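Local coordinates for protein possible glutathione S-transferase (Rhodopseudomonas palustris, PDB 3M8N) that probably conjugates the thiol of glutathione to electrophilic substrates, as a glutathione S-transferase of the GST superfamily, at residues 106-111 and 131-136. Sequence-based numbering, arbitrary orientation.
Sequences PNIGSA and DWLERG
Asn107 and Trp132 bring their CA atoms to 4.3 Å where the segments 106-111 and 131-136 pass each other. The axes of these two short segments approach to 8.1 Å and run at 135°, nearer antiparallel than parallel. With no hydrogen bond joining them, the meeting of the two segments rests on packing and a CH-pi contact. Trp132 reaches across with CG anti to its own carbonyl carbon (chi1 -71°), which sends the indole over Ser110 and Ala111. Ser110 meets one face of that ring: its CB stands 3.7 Å from the centroid of the six-membered ring in a CH-pi contact, 24° off the normal. The backbone N of Ala111 lies over the same face, toward the rim. Ser110 OG turns back along its own helix to hydrogen-bond Pro106 O at 2.6 Å, approaching from above the carbonyl plane. That helix is kinked at Pro106 and Asn107, and widens to a pi-type turn at 106-109. The amide of Asn107 sits at the edge of the indole, its plane steeply turned against the ring, and packs against Arg135 CB, while Asn107 CB lies 3.9 Å from Gly136 N. Gly136, with no side chain, lets Ile108 CG1 come within 4.1 Å of Gly136 CA. Were Trp132 an alanine, Ser110 CB and the Ala111 backbone would probably lose their aromatic cover, with a gap opened above them and Trp114 left without this ring partner. The contact joins helices 87-117 and 129-146 within the all-helical C-terminal part of the GST fold, apart from the thioredoxin-like sheet. Trp114, one turn beyond Ala111 on helix 87-117, also meets the Trp132 ring, their planes nearly parallel, while Phe177, from a loop, packs on Ile108 and Leu133.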
ATOM      1  N   PRO A 106      -8.315  -2.602   5.045  1.00 31.70           N
ATOM      2  CA  PRO A 106      -9.730  -2.302   4.875  1.00 32.32           C
ATOM      3  C   PRO A 106     -10.741  -3.311   5.463  1.00 32.31           C
ATOM      4  O   PRO A 106     -11.918  -3.003   5.557  1.00 33.68           O
ATOM      5  CB  PRO A 106      -9.889  -2.264   3.361  1.00 31.51           C
ATOM      6  CG  PRO A 106      -8.512  -2.175   2.853  1.00 31.39           C
ATOM      7  CD  PRO A 106      -7.728  -2.964   3.755  1.00 31.06           C
ATOM      8  N   ASN A 107     -10.285  -4.474   5.860  1.00 31.25           N
ATOM      9  CA  ASN A 107     -11.162  -5.501   6.293  1.00 31.36           C
ATOM     10  C   ASN A 107     -10.842  -5.934   7.686  1.00 30.54           C
ATOM     11  O   ASN A 107     -11.657  -5.778   8.595  1.00 30.89           O
ATOM     12  CB  ASN A 107     -11.034  -6.664   5.331  1.00 31.87           C
ATOM     13  CG  ASN A 107     -11.503  -6.313   3.952  1.00 32.27           C
ATOM     14  OD1 ASN A 107     -10.761  -6.436   2.988  1.00 34.58           O
ATOM     15  ND2 ASN A 107     -12.729  -5.875   3.847  1.00 32.49           N
ATOM     16  N   ILE A 108      -9.640  -6.459   7.881  1.00 30.34           N
ATOM     17  CA  ILE A 108      -9.262  -6.835   9.239  1.00 29.49           C
ATOM     18  C   ILE A 108      -9.003  -5.631  10.069  1.00 28.90           C
ATOM     19  O   ILE A 108      -9.321  -5.601  11.252  1.00 29.22           O
ATOM     20  CB  ILE A 108      -8.052  -7.787   9.295  1.00 29.77           C
ATOM     21  CG1 ILE A 108      -8.332  -9.057   8.475  1.00 29.02           C
ATOM     22  CG2 ILE A 108      -7.641  -8.045  10.751  1.00 29.62           C
ATOM     23  CD1 ILE A 108      -7.446 -10.221   8.804  1.00 31.05           C
ATOM     24  N   GLY A 109      -8.447  -4.609   9.450  1.00 28.69           N
ATOM     25  CA  GLY A 109      -8.231  -3.351  10.166  1.00 28.86           C
ATOM     26  C   GLY A 109      -9.479  -2.596  10.580  1.00 28.77           C
ATOM     27  O   GLY A 109      -9.534  -2.059  11.689  1.00 28.69           O
ATOM     28  N   SER A 110     -10.465  -2.513   9.678  1.00 29.17           N
ATOM     29  CA  SER A 110     -11.756  -1.917  10.031  1.00 29.84           C
ATOM     30  C   SER A 110     -12.481  -2.725  11.102  1.00 29.51           C
ATOM     31  O   SER A 110     -13.010  -2.169  12.030  1.00 29.80           O
ATOM     32  CB  SER A 110     -12.673  -1.721   8.820  1.00 30.02           C
ATOM     33  OG  SER A 110     -12.056  -1.374   7.583  1.00 31.82           O
ATOM     34  N   ALA A 111     -12.487  -4.049  10.950  1.00 30.40           N
ATOM     35  CA  ALA A 111     -12.982  -4.981  11.974  1.00 30.73           C
ATOM     36  C   ALA A 111     -12.370  -4.677  13.337  1.00 31.18           C
ATOM     37  O   ALA A 111     -13.077  -4.434  14.304  1.00 31.10           O
ATOM     38  CB  ALA A 111     -12.710  -6.478  11.538  1.00 30.98           C
ATOM     39  N   ASP A 131     -18.779  -8.552   4.982  1.00 49.06           N
ATOM     40  CA  ASP A 131     -17.767  -8.266   3.975  1.00 47.57           C
ATOM     41  C   ASP A 131     -16.378  -8.271   4.557  1.00 44.65           C
ATOM     42  O   ASP A 131     -15.482  -8.829   3.947  1.00 44.32           O
ATOM     43  CB  ASP A 131     -17.998  -6.903   3.406  1.00 48.65           C
ATOM     44  CG  ASP A 131     -19.083  -6.901   2.430  1.00 54.79           C
ATOM     45  OD1 ASP A 131     -19.092  -7.861   1.606  1.00 59.11           O
ATOM     46  OD2 ASP A 131     -19.924  -5.953   2.494  1.00 61.70           O
ATOM     47  N   TRP A 132     -16.213  -7.630   5.719  1.00 41.58           N
ATOM     48  CA  TRP A 132     -14.931  -7.574   6.396  1.00 39.00           C
ATOM     49  C   TRP A 132     -14.482  -8.995   6.616  1.00 39.80           C
ATOM     50  O   TRP A 132     -13.355  -9.359   6.271  1.00 39.19           O
ATOM     51  CB  TRP A 132     -15.017  -6.810   7.705  1.00 37.47           C
ATOM     52  CG  TRP A 132     -15.200  -5.412   7.456  1.00 32.09           C
ATOM     53  CD1 TRP A 132     -14.964  -4.756   6.289  1.00 31.21           C
ATOM     54  CD2 TRP A 132     -15.658  -4.442   8.375  1.00 30.18           C
ATOM     55  NE1 TRP A 132     -15.240  -3.414   6.426  1.00 30.52           N
ATOM     56  CE2 TRP A 132     -15.674  -3.200   7.707  1.00 29.00           C
ATOM     57  CE3 TRP A 132     -16.059  -4.491   9.722  1.00 34.05           C
ATOM     58  CZ2 TRP A 132     -16.083  -2.007   8.332  1.00 29.01           C
ATOM     59  CZ3 TRP A 132     -16.454  -3.266  10.355  1.00 30.43           C
ATOM     60  CH2 TRP A 132     -16.451  -2.060   9.645  1.00 28.61           C
ATOM     61  N   LEU A 133     -15.393  -9.807   7.151  1.00 40.43           N
ATOM     62  CA  LEU A 133     -15.137 -11.210   7.367  1.00 40.70           C
ATOM     63  C   LEU A 133     -14.900 -11.918   6.020  1.00 40.48           C
ATOM     64  O   LEU A 133     -13.879 -12.593   5.803  1.00 39.65           O
ATOM     65  CB  LEU A 133     -16.282 -11.847   8.178  1.00 40.45           C
ATOM     66  CG  LEU A 133     -16.374 -11.516   9.678  1.00 41.54           C
ATOM     67  CD1 LEU A 133     -17.218 -12.537  10.446  1.00 42.01           C
ATOM     68  CD2 LEU A 133     -15.035 -11.458  10.359  1.00 42.09           C
ATOM     69  N   GLU A 134     -15.843 -11.757   5.113  1.00 40.20           N
ATOM     70  CA  GLU A 134     -15.692 -12.405   3.855  1.00 40.82           C
ATOM     71  C   GLU A 134     -14.307 -12.037   3.218  1.00 39.95           C
ATOM     72  O   GLU A 134     -13.592 -12.917   2.735  1.00 39.95           O
ATOM     73  CB  GLU A 134     -16.966 -12.178   2.983  1.00 40.75           C
ATOM     74  CG  GLU A 134     -16.796 -11.816   1.481  1.00 46.38           C
ATOM     75  CD  GLU A 134     -15.945 -12.812   0.649  1.00 54.05           C
ATOM     76  OE1 GLU A 134     -16.251 -14.027   0.677  1.00 55.87           O
ATOM     77  OE2 GLU A 134     -14.970 -12.373  -0.050  1.00 56.63           O
ATOM     78  N   ARG A 135     -13.931 -10.757   3.230  1.00 38.69           N
ATOM     79  CA  ARG A 135     -12.772 -10.308   2.455  1.00 38.15           C
ATOM     80  C   ARG A 135     -11.478 -10.554   3.219  1.00 36.27           C
ATOM     81  O   ARG A 135     -10.465 -10.840   2.617  1.00 36.37           O
ATOM     82  CB  ARG A 135     -12.870  -8.822   2.078  1.00 37.97           C
ATOM     83  CG  ARG A 135     -14.082  -8.394   1.308  1.00 40.77           C
ATOM     84  CD  ARG A 135     -13.693  -8.186  -0.110  1.00 48.92           C
ATOM     85  NE  ARG A 135     -13.258  -9.457  -0.705  1.00 56.87           N
ATOM     86  CZ  ARG A 135     -12.454  -9.578  -1.770  1.00 60.85           C
ATOM     87  NH1 ARG A 135     -11.968  -8.475  -2.388  1.00 59.71           N
ATOM     88  NH2 ARG A 135     -12.131 -10.813  -2.199  1.00 59.75           N
ATOM     89  N   GLY A 136     -11.538 -10.426   4.535  1.00 34.74           N
ATOM     90  CA  GLY A 136     -10.441 -10.769   5.439  1.00 34.12           C
ATOM     91  C   GLY A 136     -10.062 -12.241   5.394  1.00 33.95           C
ATOM     92  O   GLY A 136      -8.899 -12.555   5.480  1.00 33.45           O
TER